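PDB 3PFD: acyl-CoA dehydrogenase from Mycobacterium thermoresistibile, which catalyses the flavin-dependent dehydrogenation of 2,3-saturated acyl-CoA thioesters to 2,3-dehydroacyl-CoA products, passing the electrons on to an acceptor. Local coordinates for residues G378-Q381 with I382-V385; A250-D253 with H254-P257; A307-L310 with M311-A315. One frame throughout, in Å; residues are numbered along the deposited sequence.

Interaction 1: residues G378-Q381 with I382-V385. With FDA (dihydroflavine-adenine dinucleotide), chain B.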
loop_
_atom_site.group_PDB
_atom_site.type_symbol
_atom_site.label_atom_id
_atom_site.label_comp_id
_atom_site.label_asym_id
_atom_site.label_seq_id
_atom_site.Cartn_x
_atom_site.Cartn_y
_atom_site.Cartn_z
ATOM N N GLY C 378 10.830 11.941 -16.682
ATOM C CA GLY C 378 9.590 11.204 -16.966
ATOM C C GLY C 378 8.865 10.979 -15.640
ATOM O O GLY C 378 9.377 10.258 -14.781
ATOM N N THR C 379 7.707 11.606 -15.445
ATOM C CA THR C 379 6.957 11.363 -14.211
ATOM C C THR C 379 6.696 9.866 -14.108
ATOM O O THR C 379 6.735 9.182 -15.123
ATOM C CB THR C 379 5.617 12.064 -14.185
ATOM O OG1 THR C 379 4.773 11.497 -15.191
ATOM C CG2 THR C 379 5.781 13.611 -14.387
ATOM N N ASN C 380 6.430 9.369 -12.903
ATOM C CA ASN C 380 6.113 7.949 -12.749
ATOM C C ASN C 380 4.859 7.507 -13.484
ATOM O O ASN C 380 4.779 6.346 -13.805
ATOM C CB ASN C 380 6.131 7.504 -11.274
ATOM C CG ASN C 380 7.559 7.458 -10.722
ATOM O OD1 ASN C 380 8.484 7.787 -11.431
ATOM N ND2 ASN C 380 7.732 7.063 -9.454
ATOM N N GLN C 381 3.908 8.413 -13.764
ATOM C CA GLN C 381 2.739 8.058 -14.626
ATOM C C GLN C 381 3.195 7.744 -16.068
ATOM O O GLN C 381 2.760 6.775 -16.672
ATOM C CB GLN C 381 1.691 9.195 -14.636
ATOM C CG GLN C 381 0.944 9.381 -13.284
ATOM C CD GLN C 381 1.905 9.782 -12.159
ATOM O OE1 GLN C 381 2.662 10.743 -12.312
ATOM N NE2 GLN C 381 1.919 9.011 -11.049
ATOM N N ILE C 382 4.044 8.597 -16.615
ATOM C CA ILE C 382 4.659 8.379 -17.931
ATOM C C ILE C 382 5.492 7.070 -17.916
ATOM O O ILE C 382 5.474 6.332 -18.884
ATOM C CB ILE C 382 5.509 9.607 -18.329
ATOM C CG1 ILE C 382 4.599 10.814 -18.677
ATOM C CG2 ILE C 382 6.479 9.306 -19.530
ATOM C CD1 ILE C 382 3.445 10.523 -19.716
ATOM N N GLN C 383 6.192 6.781 -16.809
ATOM C CA GLN C 383 6.939 5.509 -16.715
ATOM C C GLN C 383 6.002 4.306 -16.904
ATOM O O GLN C 383 6.343 3.329 -17.617
ATOM C CB GLN C 383 7.732 5.400 -15.404
ATOM C CG GLN C 383 8.753 6.551 -15.132
ATOM C CD GLN C 383 9.789 6.744 -16.258
ATOM O OE1 GLN C 383 10.028 5.846 -17.046
ATOM N NE2 GLN C 383 10.420 7.918 -16.305
ATOM N N ARG C 384 4.817 4.401 -16.280
ATOM C CA ARG C 384 3.765 3.374 -16.385
ATOM C C ARG C 384 3.144 3.275 -17.777
ATOM O O ARG C 384 2.711 2.178 -18.209
ATOM C CB ARG C 384 2.677 3.577 -15.309
ATOM C CG ARG C 384 3.162 3.216 -13.877
ATOM C CD ARG C 384 2.109 3.467 -12.773
ATOM N NE ARG C 384 2.636 3.038 -11.469
ATOM C CZ ARG C 384 3.281 3.814 -10.599
ATOM N NH1 ARG C 384 3.497 5.104 -10.865
ATOM N NH2 ARG C 384 3.699 3.299 -9.449
ATOM N N VAL C 385 3.072 4.409 -18.469
ATOM C CA VAL C 385 2.664 4.402 -19.878
ATOM C C VAL C 385 3.689 3.609 -20.706
ATOM O O VAL C 385 3.308 2.701 -21.445
ATOM C CB VAL C 385 2.491 5.835 -20.469
ATOM C CG1 VAL C 385 2.259 5.758 -21.965
ATOM C CG2 VAL C 385 1.327 6.573 -19.797
HETATM P PA FDA B . 2.842 17.712 -16.715
HETATM O O1A FDA B . 3.283 16.991 -17.959
HETATM O O2A FDA B . 1.912 18.897 -16.799
HETATM O O5B FDA B . 2.182 16.607 -15.745
HETATM C C5B FDA B . 1.199 16.924 -14.754
HETATM C C4B FDA B . 0.598 15.618 -14.214
HETATM O O4B FDA B . -0.146 14.949 -15.239
HETATM C C3B FDA B . 1.679 14.631 -13.769
HETATM O O3B FDA B . 1.158 13.885 -12.659
HETATM C C2B FDA B . 1.823 13.705 -14.965
HETATM O O2B FDA B . 2.302 12.405 -14.609
HETATM C C1B FDA B . 0.397 13.653 -15.464
HETATM N N9A FDA B . 0.302 13.238 -16.878
HETATM C C8A FDA B . 0.694 13.950 -17.951
HETATM N N7A FDA B . 0.431 13.240 -19.077
HETATM C C5A FDA B . -0.128 12.063 -18.705
HETATM C C6A FDA B . -0.591 10.946 -19.420
HETATM N N6A FDA B . -0.506 10.913 -20.786
HETATM N N1A FDA B . -1.119 9.898 -18.731
HETATM C C2A FDA B . -1.180 9.946 -17.381
HETATM N N3A FDA B . -0.751 11.006 -16.660
HETATM C C4A FDA B . -0.210 12.073 -17.303
HETATM N N1 FDA B . 13.547 19.071 -17.975
HETATM C C2 FDA B . 14.612 19.362 -18.783
HETATM O O2 FDA B . 14.463 19.567 -20.018
HETATM N N3 FDA B . 15.853 19.441 -18.257
HETATM C C4 FDA B . 16.061 19.230 -16.938
HETATM O O4 FDA B . 17.227 19.332 -16.519
HETATM C C4X FDA B . 14.989 18.906 -16.082
HETATM N N5 FDA B . 15.154 18.807 -14.747
HETATM C C5X FDA B . 14.130 19.046 -13.910
HETATM C C6 FDA B . 14.353 19.455 -12.587
HETATM C C7 FDA B . 13.265 19.777 -11.756
HETATM C C7M FDA B . 13.502 20.209 -10.324
HETATM C C8 FDA B . 11.964 19.656 -12.224
HETATM C C8M FDA B . 10.767 19.980 -11.348
HETATM C C9 FDA B . 11.745 19.243 -13.525
HETATM C C9A FDA B . 12.819 18.952 -14.373
HETATM N N10 FDA B . 12.597 18.776 -15.756
HETATM C C10 FDA B . 13.714 18.833 -16.631
HETATM C "C1'" FDA B . 11.233 18.787 -16.288
HETATM C "C2'" FDA B . 10.503 17.463 -16.025
HETATM O "O2'" FDA B . 10.983 16.375 -16.848
HETATM C "C3'" FDA B . 9.019 17.716 -16.184
HETATM O "O3'" FDA B . 8.556 18.411 -14.999
HETATM C "C4'" FDA B . 8.221 16.413 -16.378
HETATM O "O4'" FDA B . 8.487 15.854 -17.667
HETATM C "C5'" FDA B . 6.720 16.633 -16.250
HETATM O "O5'" FDA B . 6.332 17.770 -17.032
HETATM P P FDA B . 5.439 18.918 -16.342
HETATM O O1P FDA B . 6.174 19.395 -15.115
HETATM O O2P FDA B . 5.029 19.910 -17.404
HETATM O O3P FDA B . 4.146 18.114 -15.810
#

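Interaction 2: residues A250-D253 with H254-P257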
loop_
_atom_site.group_PDB
_atom_site.type_symbol
_atom_site.label_atom_id
_atom_site.label_comp_id
_atom_site.label_asym_id
_atom_site.label_seq_id
_atom_site.Cartn_x
_atom_site.Cartn_y
_atom_site.Cartn_z
ATOM N N ALA C 250 15.921 7.900 -26.799
ATOM C CA ALA C 250 17.042 6.980 -26.601
ATOM C C ALA C 250 17.925 7.395 -25.411
ATOM O O ALA C 250 18.426 6.539 -24.693
ATOM C CB ALA C 250 17.872 6.859 -27.897
ATOM N N THR C 251 18.108 8.704 -25.211
ATOM C CA THR C 251 18.857 9.244 -24.073
ATOM C C THR C 251 18.252 8.744 -22.760
ATOM O O THR C 251 18.957 8.185 -21.920
ATOM C CB THR C 251 18.873 10.793 -24.093
ATOM O OG1 THR C 251 19.578 11.245 -25.251
ATOM C CG2 THR C 251 19.539 11.392 -22.835
ATOM N N LEU C 252 16.937 8.921 -22.614
ATOM C CA LEU C 252 16.205 8.501 -21.397
ATOM C C LEU C 252 16.340 7.003 -21.106
ATOM O O LEU C 252 16.463 6.607 -19.947
ATOM C CB LEU C 252 14.738 8.920 -21.487
ATOM C CG LEU C 252 14.446 10.430 -21.465
ATOM C CD1 LEU C 252 12.987 10.679 -21.833
ATOM C CD2 LEU C 252 14.782 11.056 -20.094
ATOM N N ASP C 253 16.340 6.177 -22.153
ATOM C CA ASP C 253 16.611 4.740 -22.017
ATOM C C ASP C 253 17.921 4.490 -21.283
ATOM O O ASP C 253 18.018 3.577 -20.430
ATOM C CB ASP C 253 16.727 4.061 -23.387
ATOM C CG ASP C 253 15.378 3.680 -23.987
ATOM O OD1 ASP C 253 14.370 3.648 -23.240
ATOM O OD2 ASP C 253 15.347 3.410 -25.218
ATOM N N HIS C 254 18.925 5.291 -21.627
ATOM C CA HIS C 254 20.244 5.160 -21.033
ATOM C C HIS C 254 20.465 6.020 -19.784
ATOM O O HIS C 254 21.592 6.047 -19.262
ATOM C CB HIS C 254 21.320 5.465 -22.079
ATOM C CG HIS C 254 21.334 4.488 -23.212
ATOM N ND1 HIS C 254 22.168 3.391 -23.239
ATOM C CD2 HIS C 254 20.586 4.419 -24.338
ATOM C CE1 HIS C 254 21.959 2.708 -24.349
ATOM N NE2 HIS C 254 21.000 3.306 -25.033
ATOM N N THR C 255 19.452 6.767 -19.335
ATOM C CA THR C 255 19.668 7.627 -18.161
ATOM C C THR C 255 18.649 7.408 -17.039
ATOM O O THR C 255 18.949 7.651 -15.868
ATOM C CB THR C 255 19.740 9.141 -18.510
ATOM O OG1 THR C 255 18.479 9.577 -19.016
ATOM C CG2 THR C 255 20.860 9.444 -19.544
ATOM N N ARG C 256 17.460 6.926 -17.390
ATOM C CA ARG C 256 16.449 6.624 -16.376
ATOM C C ARG C 256 16.964 5.806 -15.185
ATOM O O ARG C 256 16.625 6.119 -14.051
ATOM C CB ARG C 256 15.219 5.975 -17.000
ATOM C CG ARG C 256 14.200 7.012 -17.385
ATOM C CD ARG C 256 13.133 6.485 -18.325
ATOM N NE ARG C 256 12.220 7.573 -18.673
ATOM C CZ ARG C 256 11.536 7.651 -19.812
ATOM N NH1 ARG C 256 11.669 6.690 -20.740
ATOM N NH2 ARG C 256 10.733 8.700 -20.020
ATOM N N PRO C 257 17.802 4.779 -15.438
ATOM C CA PRO C 257 18.316 4.001 -14.295
ATOM C C PRO C 257 19.165 4.822 -13.332
ATOM O O PRO C 257 19.233 4.480 -12.143
ATOM C CB PRO C 257 19.149 2.886 -14.957
ATOM C CG PRO C 257 18.584 2.763 -16.374
ATOM C CD PRO C 257 18.203 4.197 -16.742
#

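Interaction 3: residues A307-L310 with M311-A315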
loop_
_atom_site.group_PDB
_atom_site.type_symbol
_atom_site.label_atom_id
_atom_site.label_comp_id
_atom_site.label_asym_id
_atom_site.label_seq_id
_atom_site.Cartn_x
_atom_site.Cartn_y
_atom_site.Cartn_z
ATOM N N ALA C 307 15.791 -4.507 -3.457
ATOM C CA ALA C 307 15.102 -4.828 -4.715
ATOM C C ALA C 307 15.267 -3.708 -5.748
ATOM O O ALA C 307 15.627 -3.957 -6.903
ATOM C CB ALA C 307 13.623 -5.121 -4.482
ATOM N N ALA C 308 15.037 -2.476 -5.313
ATOM C CA ALA C 308 15.211 -1.322 -6.200
ATOM C C ALA C 308 16.655 -1.255 -6.740
ATOM O O ALA C 308 16.862 -1.028 -7.935
ATOM C CB ALA C 308 14.865 -0.067 -5.476
ATOM N N ARG C 309 17.640 -1.450 -5.850
ATOM C CA ARG C 309 19.065 -1.379 -6.236
ATOM C C ARG C 309 19.401 -2.396 -7.354
ATOM O O ARG C 309 19.961 -2.029 -8.399
ATOM C CB ARG C 309 19.989 -1.555 -5.008
ATOM C CG ARG C 309 21.483 -1.559 -5.347
ATOM C CD ARG C 309 22.405 -1.807 -4.138
ATOM N NE ARG C 309 22.460 -0.639 -3.257
ATOM C CZ ARG C 309 21.881 -0.552 -2.056
ATOM N NH1 ARG C 309 21.188 -1.577 -1.560
ATOM N NH2 ARG C 309 21.997 0.573 -1.347
ATOM N N LEU C 310 19.055 -3.660 -7.128
ATOM C CA LEU C 310 19.312 -4.695 -8.109
ATOM C C LEU C 310 18.640 -4.446 -9.469
ATOM O O LEU C 310 19.230 -4.727 -10.526
ATOM C CB LEU C 310 18.885 -6.049 -7.552
ATOM C CG LEU C 310 19.701 -6.409 -6.314
ATOM C CD1 LEU C 310 19.004 -7.547 -5.554
ATOM C CD2 LEU C 310 21.140 -6.793 -6.748
ATOM N N MET C 311 17.412 -3.924 -9.441
ATOM C CA MET C 311 16.721 -3.628 -10.684
ATOM C C MET C 311 17.342 -2.414 -11.415
ATOM O O MET C 311 17.422 -2.399 -12.641
ATOM C CB MET C 311 15.222 -3.456 -10.472
ATOM C CG MET C 311 14.489 -3.338 -11.809
ATOM S SD MET C 311 12.794 -3.900 -11.786
ATOM C CE MET C 311 11.983 -2.581 -10.915
ATOM N N VAL C 312 17.776 -1.406 -10.669
ATOM C CA VAL C 312 18.623 -0.352 -11.253
ATOM C C VAL C 312 19.911 -0.899 -11.938
ATOM O O VAL C 312 20.192 -0.579 -13.120
ATOM C CB VAL C 312 18.970 0.756 -10.201
ATOM C CG1 VAL C 312 20.110 1.680 -10.712
ATOM C CG2 VAL C 312 17.717 1.554 -9.856
ATOM N N TYR C 313 20.677 -1.742 -11.241
ATOM C CA TYR C 313 21.920 -2.237 -11.841
ATOM C C TYR C 313 21.652 -3.103 -13.094
ATOM O O TYR C 313 22.377 -3.036 -14.072
ATOM C CB TYR C 313 22.825 -2.974 -10.842
ATOM C CG TYR C 313 23.264 -2.166 -9.640
ATOM C CD1 TYR C 313 23.190 -0.759 -9.639
ATOM C CD2 TYR C 313 23.802 -2.802 -8.514
ATOM C CE1 TYR C 313 23.581 -0.018 -8.518
ATOM C CE2 TYR C 313 24.206 -2.070 -7.407
ATOM C CZ TYR C 313 24.096 -0.682 -7.413
ATOM O OH TYR C 313 24.496 0.043 -6.299
ATOM N N SER C 314 20.593 -3.907 -13.028
ATOM C CA SER C 314 20.168 -4.732 -14.130
ATOM C C SER C 314 19.781 -3.898 -15.375
ATOM O O SER C 314 20.244 -4.157 -16.494
ATOM C CB SER C 314 18.997 -5.593 -13.665
ATOM O OG SER C 314 18.784 -6.619 -14.596
ATOM N N ALA C 315 18.948 -2.899 -15.165
ATOM C CA ALA C 315 18.559 -1.999 -16.223
ATOM C C ALA C 315 19.779 -1.298 -16.847
ATOM O O ALA C 315 19.862 -1.167 -18.072
ATOM C CB ALA C 315 17.575 -0.966 -15.684
#

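Interaction 1: residues G378-Q381 with I382-V385
Gly378 O lies near the plane of the Gln383 carboxamide, and Gln383 NE2 donates to Gly378 O over 3.0 Å. Seen from the acceptor, the donor stands above the carbonyl plane, 41° out of it. The amide planes of Gln383 and Asn380 are 78° apart, and the side chains touch where Asn380 OD1 lies 3.9 Å from Gln383 CG. The Gln383 chain, bent at chi2 (-56°), turns back and brings NE2 to the residue before the N-cap. Thr379 is that N-cap. Its OG1 accepts a weak but straight bond from Ile382 N (3.3 Å), while Thr379 O receives Gln383 N at 3.0 Å. The same hydroxyl donates to the ribose of the bound dihydroflavin, with Thr379 OG1 2.7 Å from FDA O2B, and FDA O2B in turn donates to Gln381 OE1 at 2.9 Å. Ile382 CD1 approaches the adenine, 4.0 Å from FDA C5A. Asn380 ND2 is hydrogen-bonded to Asp339, Lys334 donates to Gly378 O and to Asn380 OD1, and Gln350 of the third subunit donates to Gln381 OE1. From Ile382 N through Thr379 OG1 and FDA O2B to Gln381 OE1 the hydrogen bonds form a chain with one direction. The hydroxyl that caps helix 380-391 is thus also a ligand of the ribose, consistent with the helix start being ordered together with the bound cofactor.

Interaction 2: residues A250-D253 with H254-P257
Leu252 O is gripped by two backbone donors at the junction of helices 244-253 and 256-280. Arg256 N reaches it at 2.8 Å in a nearly straight bond (165°), whereas Thr255 N, 3.1 Å from Leu252 O, comes from high above the carbonyl plane. Together they pin the junction to the preceding turn. His254 N makes weak bonds back to Ala250 O and Thr251 O, and its imidazole is turned edge-on to the same turn, with His254 CD2 3.0 Å from Ala250 O and in the ring plane. Beyond Leu252 O the Arg256 side chain runs extended from CG to NE and doubles back along Leu252. One guanidinium face is covered by Leu252 CB, centred 3.8 Å above the plane, and Leu252 CD1 lies 3.5 Å from Arg256 NH2. Arg256 NE donates to Glu377 O, and this bond together with the leucine on one face restrains the guanidinium. Thr255 sets its methyl against that of Thr251, CG2 to CG2 4.0 Å. With chi1 at 65°, Thr255 OG1 lies between its own N and carbonyl carbon, turned to Glu377, its hydrogen-bond partner. The junction is bordered by helix 95-114, which packs on Thr251, His254 and Thr255, by helix 326-352 beside Asp253, Arg256 and Pro257, and by helix 292-321, which touches His254 and Pro257.

Interaction 3: residues A307-L310 with M311-A315
Arg309 and Tyr313, one helical turn apart, run side by side and point the same way, the aliphatic part of the arginine lying along the phenol. The closest side-chain approach is Arg309 CG to Tyr313 CZ, 3.4 Å, and Arg309 CD continues the contact 3.5 Å from Tyr313 OH. The extended start of the arginine makes this possible: CG is anti to the backbone N (chi1 177°), and the chain bends only at chi3. Beyond that bend the guanidinium plane is inclined 55° to the ring, with the phenol oxygen near that plane at its edge. Arg309 O sits 3.5 Å above one ring face, offset toward the rim, and also accepts from Tyr313 N at 2.9 Å. The polar ends are held from outside: Glu88 takes both Arg309 NE, in a salt bridge, and Tyr313 OH, while Gln268 and Glu306 engage the terminal nitrogens of Arg309. One carboxylate, through its two oxygens, ties the ends of both side chains together. Leu310 is buried by the contact almost as much as Arg309, and with Met311 it leaves the helix in other directions. Leu310 O accepts from Ser314 N at 3.0 Å, and Met311 N donates to Ala307 O at 3.1 Å. Met311 CB packs 3.6 Å from Ala307 O before its thioether leads away. Within the fold, helix 292-321 sets Arg309 and Val312 against helix 256-280, Val312 and Tyr313 against helix 80-91, and Ala307 and Met311 against helix 326-352; Leu310, Met311 and Ser314 meet the second subunit, where Leu310 and Ser314 pack reciprocally.

In the fold
All three interactions belong to the C-terminal acyl-CoA dehydrogenase family region and follow one another along the chain in the order 2, 3, 1. Interaction 2 joins helices 244-253 and 256-280, interaction 3 lies within helix 292-321, and interaction 1 opens helix 380-391. Interaction 2 stands between the others: its centre is about 13 Å from that of interaction 1, which it touches, and about 14 Å from that of interaction 3, where Pro257 packs on Val312 and Ala315. Interactions 1 and 3 do not touch, their nearest atoms being about 10 Å apart. The cofactor site of interaction 1 itself lies at a subunit boundary, and interaction 2 links it by helix packing to the second-subunit contact of interaction 3.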